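Local coordinates for hypothetical protein (Parabacteroides merdae, PDB 4OO3), which is a putative oxidoreductase that probably binds a nicotinamide dinucleotide through its Rossmann-fold domain and carries a separate C-terminal oxidoreductase domain, at residues I15-G20 with D77-K82; H23-Q28 with L53-G58; V41-P44 with D48-E51. All coordinates share one frame; numbering follows the deposited sequence.

Contact 1 of 3, residues I15-G20 with D77-K82; sequences ITLDPG and DDYLEK
A mostly apolar strand-to-helix contact joins Leu17, the last residue of strand 14-17, and Asp18 just after it to Tyr79 and Leu80 in the first turn of helix 79-86. It is partly buried, on a face of the parallel sheet, and no hydrogen bond spans the two segments. Leu17 spreads its two methyls over two neighbours. CD1 comes up to the edge of the Tyr79 ring, lying in the ring plane with 3.8 Å to Tyr79 CD1, while CD2 rests 3.9 Å from Leu80 CD1. The leucine and the tyrosine meet at about a right angle. In Tyr79 a chi1 of 60° places CG between the backbone N and the carbonyl carbon and turns the ring toward Leu17 and Asp18.

The polar ends stay further apart, since Asp18 OD2 and Tyr79 OH are separated by 3.9 Å. Both hydrogen-bond instead to the hydroxyl of Tyr104 on helix 98-110, which joins them indirectly and ties the strand end to two helices. Leu17 and Leu80 also touch Tyr104, and Met83, further along helix 79-86, also touches Leu17. Such packing of a helix over the C-terminal end of the first, central strand is characteristic of a Rossmann-type alpha/beta sandwich.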
loop_
_atom_site.group_PDB
_atom_site.type_symbol
_atom_site.label_atom_id
_atom_site.label_comp_id
_atom_site.label_asym_id
_atom_site.label_seq_id
_atom_site.Cartn_x
_atom_site.Cartn_y
_atom_site.Cartn_z
ATOM N N ILE A 15 1.319 -4.435 -20.641
ATOM C CA ILE A 15 1.705 -5.826 -20.514
ATOM C C ILE A 15 1.335 -6.250 -19.108
ATOM O O ILE A 15 1.670 -5.571 -18.157
ATOM C CB ILE A 15 3.222 -6.017 -20.654
ATOM C CG1 ILE A 15 3.709 -5.510 -22.012
ATOM C CG2 ILE A 15 3.581 -7.481 -20.448
ATOM C CD1 ILE A 15 5.215 -5.383 -22.113
ATOM N N THR A 16 0.659 -7.374 -18.968
ATOM C CA THR A 16 0.371 -7.883 -17.645
ATOM C C THR A 16 1.205 -9.128 -17.439
ATOM O O THR A 16 1.020 -10.115 -18.130
ATOM C CB THR A 16 -1.127 -8.164 -17.482
ATOM O OG1 THR A 16 -1.863 -7.007 -17.902
ATOM C CG2 THR A 16 -1.458 -8.479 -16.024
ATOM N N LEU A 17 2.142 -9.064 -16.499
ATOM C CA LEU A 17 3.114 -10.131 -16.302
ATOM C C LEU A 17 2.815 -10.926 -15.040
ATOM O O LEU A 17 2.869 -10.388 -13.931
ATOM C CB LEU A 17 4.514 -9.545 -16.218
ATOM C CG LEU A 17 5.648 -10.550 -16.012
ATOM C CD1 LEU A 17 5.780 -11.504 -17.189
ATOM C CD2 LEU A 17 6.929 -9.779 -15.774
ATOM N N ASP A 18 2.515 -12.209 -15.225
ATOM C CA ASP A 18 2.263 -13.139 -14.132
ATOM C C ASP A 18 1.356 -12.538 -13.056
ATOM O O ASP A 18 1.758 -12.415 -11.904
ATOM C CB ASP A 18 3.595 -13.598 -13.533
ATOM C CG ASP A 18 3.441 -14.764 -12.562
ATOM O OD1 ASP A 18 2.429 -15.487 -12.631
ATOM O OD2 ASP A 18 4.347 -14.961 -11.729
ATOM N N PRO A 19 0.128 -12.148 -13.438
ATOM C CA PRO A 19 -0.799 -11.557 -12.479
ATOM C C PRO A 19 -1.276 -12.599 -11.485
ATOM O O PRO A 19 -1.584 -13.724 -11.874
ATOM C CB PRO A 19 -1.953 -11.081 -13.356
ATOM C CG PRO A 19 -1.951 -12.023 -14.507
ATOM C CD PRO A 19 -0.497 -12.324 -14.763
ATOM N N GLY A 20 -1.290 -12.238 -10.208
ATOM C CA GLY A 20 -1.731 -13.156 -9.160
ATOM C C GLY A 20 -2.493 -12.492 -8.037
ATOM O O GLY A 20 -2.725 -13.115 -7.011
ATOM N N ASP A 77 5.589 -22.012 -19.764
ATOM C CA ASP A 77 6.736 -21.929 -18.848
ATOM C C ASP A 77 7.671 -20.768 -19.195
ATOM O O ASP A 77 8.278 -20.168 -18.311
ATOM C CB ASP A 77 7.549 -23.229 -18.877
ATOM C CG ASP A 77 6.783 -24.417 -18.328
ATOM O OD1 ASP A 77 6.122 -24.285 -17.273
ATOM O OD2 ASP A 77 6.864 -25.497 -18.953
ATOM N N ASP A 78 7.774 -20.454 -20.482
ATOM C CA ASP A 78 8.683 -19.420 -20.964
ATOM C C ASP A 78 8.018 -18.048 -21.095
ATOM O O ASP A 78 8.421 -17.247 -21.945
ATOM C CB ASP A 78 9.255 -19.842 -22.324
ATOM C CG ASP A 78 8.175 -20.019 -23.399
ATOM O OD1 ASP A 78 6.971 -20.082 -23.061
ATOM O OD2 ASP A 78 8.538 -20.111 -24.584
ATOM N N TYR A 79 7.010 -17.777 -20.264
ATOM C CA TYR A 79 6.237 -16.528 -20.355
ATOM C C TYR A 79 7.119 -15.269 -20.310
ATOM O O TYR A 79 6.932 -14.361 -21.125
ATOM C CB TYR A 79 5.133 -16.464 -19.274
ATOM C CG TYR A 79 5.641 -16.516 -17.843
ATOM C CD1 TYR A 79 5.965 -15.349 -17.155
ATOM C CD2 TYR A 79 5.804 -17.732 -17.186
ATOM C CE1 TYR A 79 6.439 -15.395 -15.860
ATOM C CE2 TYR A 79 6.281 -17.790 -15.891
ATOM C CZ TYR A 79 6.593 -16.620 -15.234
ATOM O OH TYR A 79 7.065 -16.685 -13.957
ATOM N N LEU A 80 8.090 -15.229 -19.388
ATOM C CA LEU A 80 8.959 -14.055 -19.229
ATOM C C LEU A 80 9.864 -13.890 -20.436
ATOM O O LEU A 80 9.999 -12.801 -20.981
ATOM C CB LEU A 80 9.818 -14.162 -17.965
ATOM C CG LEU A 80 10.735 -12.967 -17.676
ATOM C CD1 LEU A 80 9.931 -11.723 -17.335
ATOM C CD2 LEU A 80 11.700 -13.299 -16.555
ATOM N N GLU A 81 10.496 -14.988 -20.823
ATOM C CA GLU A 81 11.333 -15.049 -22.011
ATOM C C GLU A 81 10.581 -14.548 -23.261
ATOM O O GLU A 81 11.146 -13.786 -24.055
ATOM C CB GLU A 81 11.836 -16.491 -22.168
ATOM C CG GLU A 81 12.658 -16.817 -23.398
ATOM C CD GLU A 81 13.089 -18.276 -23.409
ATOM O OE1 GLU A 81 13.791 -18.690 -22.463
ATOM O OE2 GLU A 81 12.727 -19.011 -24.353
ATOM N N LYS A 82 9.312 -14.946 -23.412
ATOM C CA LYS A 82 8.481 -14.516 -24.558
ATOM C C LYS A 82 8.134 -13.032 -24.506
ATOM O O LYS A 82 8.181 -12.342 -25.519
ATOM C CB LYS A 82 7.180 -15.334 -24.659
ATOM C CG LYS A 82 7.307 -16.612 -25.471
ATOM C CD LYS A 82 7.374 -16.331 -26.966
ATOM C CE LYS A 82 7.832 -17.553 -27.749
ATOM N NZ LYS A 82 6.821 -18.650 -27.728
#

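Contact 2 of 3, residues H23-Q28 with L53-G58; sequences HAALVQ and LKRIQG
Ala25 and Gln28 of segment 23-28 meet Arg55 and Ile56 of helix 47-61 in a buried contact with no hydrogen bond between the segments. Ala25 is the point of closest backbone approach, its CA lying 6.1 Å from that of Ile56. The small methyl permits this: its CB sits 3.7 Å from Arg55 CB and also touches Arg55 CD at 3.9 Å. Arg55 therefore contributes its aliphatic stem. Its CG is placed anti to the carbonyl carbon (chi1 -69°), and the chain then runs extended from CG to NE alongside the alanine, carrying the guanidinium beyond the methyl rather than into it.

Ile56 works through the far end of its longer branch. CG1 lies anti to the carbonyl carbon and chi2 is also near -60°, a bend that brings CD1 in between Ala25 and Gln28. There CD1 is 3.9 Å from Ala25 CB and 3.6 Å from Gln28 CD. The methyl sits over the flat of the Gln28 amide, nearly equidistant from its three heavy atoms, so the contact is van der Waals packing against the amide face. Gln28, extended beyond CG, passes obliquely across the isoleucine and offers its CB as well, 4.0 Å from Ile56 CD1.

His52 and Phe59 of the longer helix flank Ala25, and Trp69 covers Ile56 while its indole nitrogen binds the carbonyl oxygen of Gln28. Helix 22-26 follows the first strand and helix 47-61 the second. Their packing against each other on one face of the parallel sheet is a feature of the first beta-alpha-beta-alpha-beta half of a Rossmann fold.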
loop_
_atom_site.group_PDB
_atom_site.type_symbol
_atom_site.label_atom_id
_atom_site.label_comp_id
_atom_site.label_asym_id
_atom_site.label_seq_id
_atom_site.Cartn_x
_atom_site.Cartn_y
_atom_site.Cartn_z
ATOM N N HIS A 23 -5.364 -6.566 -7.952
ATOM C CA HIS A 23 -4.820 -5.263 -8.376
ATOM C C HIS A 23 -4.255 -5.261 -9.795
ATOM O O HIS A 23 -4.301 -4.234 -10.470
ATOM C CB HIS A 23 -3.768 -4.746 -7.395
ATOM C CG HIS A 23 -4.326 -4.373 -6.061
ATOM N ND1 HIS A 23 -3.529 -4.095 -4.973
ATOM C CD2 HIS A 23 -5.604 -4.256 -5.631
ATOM C CE1 HIS A 23 -4.291 -3.810 -3.933
ATOM N NE2 HIS A 23 -5.554 -3.898 -4.308
ATOM N N ALA A 24 -3.750 -6.403 -10.256
ATOM C CA ALA A 24 -3.367 -6.537 -11.657
ATOM C C ALA A 24 -4.541 -6.179 -12.577
ATOM O O ALA A 24 -4.357 -5.521 -13.602
ATOM C CB ALA A 24 -2.875 -7.948 -11.948
ATOM N N ALA A 25 -5.744 -6.607 -12.208
ATOM C CA ALA A 25 -6.940 -6.294 -12.990
ATOM C C ALA A 25 -7.482 -4.905 -12.683
ATOM O O ALA A 25 -7.976 -4.227 -13.571
ATOM C CB ALA A 25 -8.020 -7.341 -12.761
ATOM N N LEU A 26 -7.382 -4.475 -11.430
ATOM C CA LEU A 26 -7.966 -3.201 -11.010
ATOM C C LEU A 26 -7.439 -2.032 -11.831
ATOM O O LEU A 26 -8.137 -1.044 -12.021
ATOM C CB LEU A 26 -7.702 -2.955 -9.520
ATOM C CG LEU A 26 -8.494 -1.860 -8.805
ATOM C CD1 LEU A 26 -9.978 -1.953 -9.132
ATOM C CD2 LEU A 26 -8.272 -1.954 -7.301
ATOM N N VAL A 27 -6.210 -2.150 -12.324
ATOM C CA VAL A 27 -5.642 -1.149 -13.227
ATOM C C VAL A 27 -6.541 -0.920 -14.439
ATOM O O VAL A 27 -6.630 0.196 -14.951
ATOM C CB VAL A 27 -4.232 -1.570 -13.713
ATOM C CG1 VAL A 27 -3.744 -0.675 -14.845
ATOM C CG2 VAL A 27 -3.239 -1.541 -12.554
ATOM N N GLN A 28 -7.198 -1.986 -14.889
ATOM C CA GLN A 28 -8.043 -1.960 -16.078
ATOM C C GLN A 28 -9.536 -1.836 -15.762
ATOM O O GLN A 28 -10.375 -2.002 -16.650
ATOM C CB GLN A 28 -7.798 -3.230 -16.891
ATOM C CG GLN A 28 -6.390 -3.351 -17.434
ATOM C CD GLN A 28 -6.209 -4.615 -18.243
ATOM O OE1 GLN A 28 -6.973 -4.889 -19.177
ATOM N NE2 GLN A 28 -5.211 -5.408 -17.881
ATOM N N LEU A 53 -7.984 -13.178 -15.852
ATOM C CA LEU A 53 -8.752 -13.047 -17.089
ATOM C C LEU A 53 -10.254 -12.947 -16.832
ATOM O O LEU A 53 -10.940 -12.187 -17.514
ATOM C CB LEU A 53 -8.448 -14.206 -18.049
ATOM C CG LEU A 53 -7.014 -14.262 -18.594
ATOM C CD1 LEU A 53 -6.855 -15.446 -19.532
ATOM C CD2 LEU A 53 -6.629 -12.966 -19.290
ATOM N N LYS A 54 -10.758 -13.704 -15.854
ATOM C CA LYS A 54 -12.167 -13.579 -15.412
ATOM C C LYS A 54 -12.527 -12.161 -14.988
ATOM O O LYS A 54 -13.585 -11.654 -15.344
ATOM C CB LYS A 54 -12.463 -14.501 -14.231
ATOM C CG LYS A 54 -12.742 -15.948 -14.594
ATOM C CD LYS A 54 -13.631 -16.588 -13.534
ATOM C CE LYS A 54 -13.561 -18.104 -13.562
ATOM N NZ LYS A 54 -12.331 -18.603 -12.888
ATOM N N ARG A 55 -11.649 -11.531 -14.214
ATOM C CA ARG A 55 -11.897 -10.185 -13.717
ATOM C C ARG A 55 -11.998 -9.191 -14.856
ATOM O O ARG A 55 -12.899 -8.355 -14.875
ATOM C CB ARG A 55 -10.795 -9.752 -12.759
ATOM C CG ARG A 55 -10.805 -10.510 -11.447
ATOM C CD ARG A 55 -9.518 -10.309 -10.676
ATOM N NE ARG A 55 -9.444 -11.265 -9.576
ATOM C CZ ARG A 55 -8.391 -12.020 -9.270
ATOM N NH1 ARG A 55 -7.242 -11.937 -9.940
ATOM N NH2 ARG A 55 -8.486 -12.861 -8.248
ATOM N N ILE A 56 -11.078 -9.293 -15.812
ATOM C CA ILE A 56 -11.099 -8.417 -16.987
ATOM C C ILE A 56 -12.391 -8.574 -17.785
ATOM O O ILE A 56 -12.975 -7.587 -18.228
ATOM C CB ILE A 56 -9.937 -8.695 -17.959
ATOM C CG1 ILE A 56 -8.576 -8.530 -17.268
ATOM C CG2 ILE A 56 -10.042 -7.772 -19.171
ATOM C CD1 ILE A 56 -8.313 -7.155 -16.684
ATOM N N GLN A 57 -12.817 -9.817 -17.987
ATOM C CA GLN A 57 -14.003 -10.077 -18.782
ATOM C C GLN A 57 -15.265 -9.613 -18.047
ATOM O O GLN A 57 -16.237 -9.207 -18.690
ATOM C CB GLN A 57 -14.094 -11.558 -19.159
ATOM C CG GLN A 57 -15.196 -11.887 -20.161
ATOM C CD GLN A 57 -15.001 -11.221 -21.520
ATOM O OE1 GLN A 57 -13.925 -10.702 -21.827
ATOM N NE2 GLN A 57 -16.044 -11.242 -22.340
ATOM N N GLY A 58 -15.245 -9.670 -16.713
ATOM C CA GLY A 58 -16.296 -9.060 -15.894
ATOM C C GLY A 58 -16.413 -7.558 -16.127
ATOM O O GLY A 58 -17.520 -7.020 -16.227
#

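Contact 3 of 3, residues V41-P44 with D48-E51; sequences VYAP and DVDE
The beta-alpha-beta unit made of strand 38-43, helix 47-61 and strand 70-75 begins with this contact, in which the end of the strand and the first turn of the helix fold onto each other across a short loop. Val49 carries it from the helix side. Its CG2 methyl, anti to the backbone N, fits against the two strand residues that face the helix: it lies 3.8 Å from Ala43 CB and 4.0 Å from Val41 CG1. The small side chain of Ala43 lets the helix come near, with 6.5 Å between the CA atoms of Ala43 and Val49, and even the branching carbon of the valine approaches it, Val49 CB standing 3.8 Å from Ala43 CB.

The other methyl has a different neighbour. Because chi1 is 67°, CG1 of Val49 projects between its backbone N and carbonyl carbon, toward the loop, where it touches Pro44 O at 3.5 Å. That carbonyl also accepts a hydrogen bond of 2.8 Å from a water, which in turn accepts one from Val49 N at 2.8 Å. The water thus serves an amide of the first helical turn, which has no preceding turn of helix to supply a carbonyl, and links the strand exit to the start of the helix although no direct hydrogen bond joins them.

Tyr42, between the two inward-facing residues, is directed away from this helix and touches Tyr79 and Met83 of helix 79-86. Strand 38-43 is itself held between strands 14-17 and 70-75 by backbone hydrogen bonds. The short loop from strand into overlying helix, with alanine and valine packed between them, is the start of a classic beta-alpha-beta crossover in the Rossmann fold.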
loop_
_atom_site.group_PDB
_atom_site.type_symbol
_atom_site.label_atom_id
_atom_site.label_comp_id
_atom_site.label_asym_id
_atom_site.label_seq_id
_atom_site.Cartn_x
_atom_site.Cartn_y
_atom_site.Cartn_z
ATOM N N VAL A 41 -0.854 -10.203 -22.203
ATOM C CA VAL A 41 -0.678 -10.996 -20.984
ATOM C C VAL A 41 0.334 -12.128 -21.215
ATOM O O VAL A 41 0.232 -12.870 -22.196
ATOM C CB VAL A 41 -2.026 -11.615 -20.535
ATOM C CG1 VAL A 41 -1.838 -12.559 -19.349
ATOM C CG2 VAL A 41 -3.044 -10.526 -20.207
ATOM N N TYR A 42 1.307 -12.243 -20.314
ATOM C CA TYR A 42 2.251 -13.356 -20.292
ATOM C C TYR A 42 2.263 -13.957 -18.893
ATOM O O TYR A 42 2.514 -13.254 -17.908
ATOM C CB TYR A 42 3.662 -12.879 -20.638
ATOM C CG TYR A 42 3.763 -12.253 -22.004
ATOM C CD1 TYR A 42 3.432 -10.925 -22.191
ATOM C CD2 TYR A 42 4.172 -12.993 -23.104
ATOM C CE1 TYR A 42 3.508 -10.334 -23.437
ATOM C CE2 TYR A 42 4.256 -12.408 -24.365
ATOM C CZ TYR A 42 3.917 -11.075 -24.516
ATOM O OH TYR A 42 3.986 -10.462 -25.733
ATOM N N ALA A 43 2.028 -15.255 -18.803
ATOM C CA ALA A 43 1.903 -15.894 -17.505
ATOM C C ALA A 43 2.066 -17.393 -17.613
ATOM O O ALA A 43 1.793 -17.967 -18.658
ATOM C CB ALA A 43 0.540 -15.572 -16.905
ATOM N N PRO A 44 2.497 -18.041 -16.522
ATOM C CA PRO A 44 2.375 -19.489 -16.535
ATOM C C PRO A 44 0.895 -19.872 -16.559
ATOM O O PRO A 44 0.038 -19.078 -16.149
ATOM C CB PRO A 44 3.040 -19.909 -15.223
ATOM C CG PRO A 44 2.854 -18.736 -14.319
ATOM C CD PRO A 44 2.885 -17.521 -15.198
ATOM N N ASP A 48 -3.958 -18.553 -11.178
ATOM C CA ASP A 48 -3.710 -17.112 -11.039
ATOM C C ASP A 48 -4.099 -16.327 -12.291
ATOM O O ASP A 48 -4.863 -15.372 -12.200
ATOM C CB ASP A 48 -2.244 -16.832 -10.677
ATOM C CG ASP A 48 -1.872 -17.301 -9.269
ATOM O OD1 ASP A 48 -2.752 -17.451 -8.394
ATOM O OD2 ASP A 48 -0.671 -17.512 -9.032
ATOM N N VAL A 49 -3.594 -16.734 -13.455
ATOM C CA VAL A 49 -3.941 -16.054 -14.721
ATOM C C VAL A 49 -5.417 -16.225 -15.112
ATOM O O VAL A 49 -6.024 -15.290 -15.618
ATOM C CB VAL A 49 -3.032 -16.485 -15.905
ATOM C CG1 VAL A 49 -3.269 -17.943 -16.293
ATOM C CG2 VAL A 49 -3.248 -15.574 -17.111
ATOM N N ASP A 50 -5.984 -17.409 -14.881
ATOM C CA ASP A 50 -7.403 -17.656 -15.168
ATOM C C ASP A 50 -8.285 -16.710 -14.371
ATOM O O ASP A 50 -9.262 -16.171 -14.891
ATOM C CB ASP A 50 -7.804 -19.101 -14.840
ATOM C CG ASP A 50 -7.121 -20.130 -15.731
ATOM O OD1 ASP A 50 -6.563 -19.757 -16.785
ATOM O OD2 ASP A 50 -7.150 -21.328 -15.369
ATOM N N GLU A 51 -7.945 -16.517 -13.101
ATOM C CA GLU A 51 -8.688 -15.591 -12.254
ATOM C C GLU A 51 -8.528 -14.152 -12.721
ATOM O O GLU A 51 -9.477 -13.374 -12.671
ATOM C CB GLU A 51 -8.245 -15.712 -10.800
ATOM C CG GLU A 51 -8.645 -17.023 -10.162
ATOM C CD GLU A 51 -10.143 -17.197 -10.125
ATOM O OE1 GLU A 51 -10.796 -16.432 -9.396
ATOM O OE2 GLU A 51 -10.660 -18.090 -10.827
HETATM O O HOH W 1 -1.226 -18.289 -13.729
#

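How the contacts relate
All three contacts belong to one parallel sheet and its helices. Contacts 2 and 3 are buried and share helix 47-61, whose first turn packs on its own strand in contact 3 and whose middle meets helix 22-26 in contact 2. Contact 1, partly buried, uses helix 79-86 instead. Contacts 1 and 3, about 7 Å apart between centres, are joined through neighbouring strands, Asp18 N lying 2.9 Å from Tyr42 O in a probable hydrogen bond. Chemistry follows place: aliphatic packing with a bridging water in contact 3; an alanine methyl on an arginine stem and an isoleucine methyl on a glutamine amide in contact 2; leucines at a tyrosine edge in contact 1, whose polar ends share Tyr104.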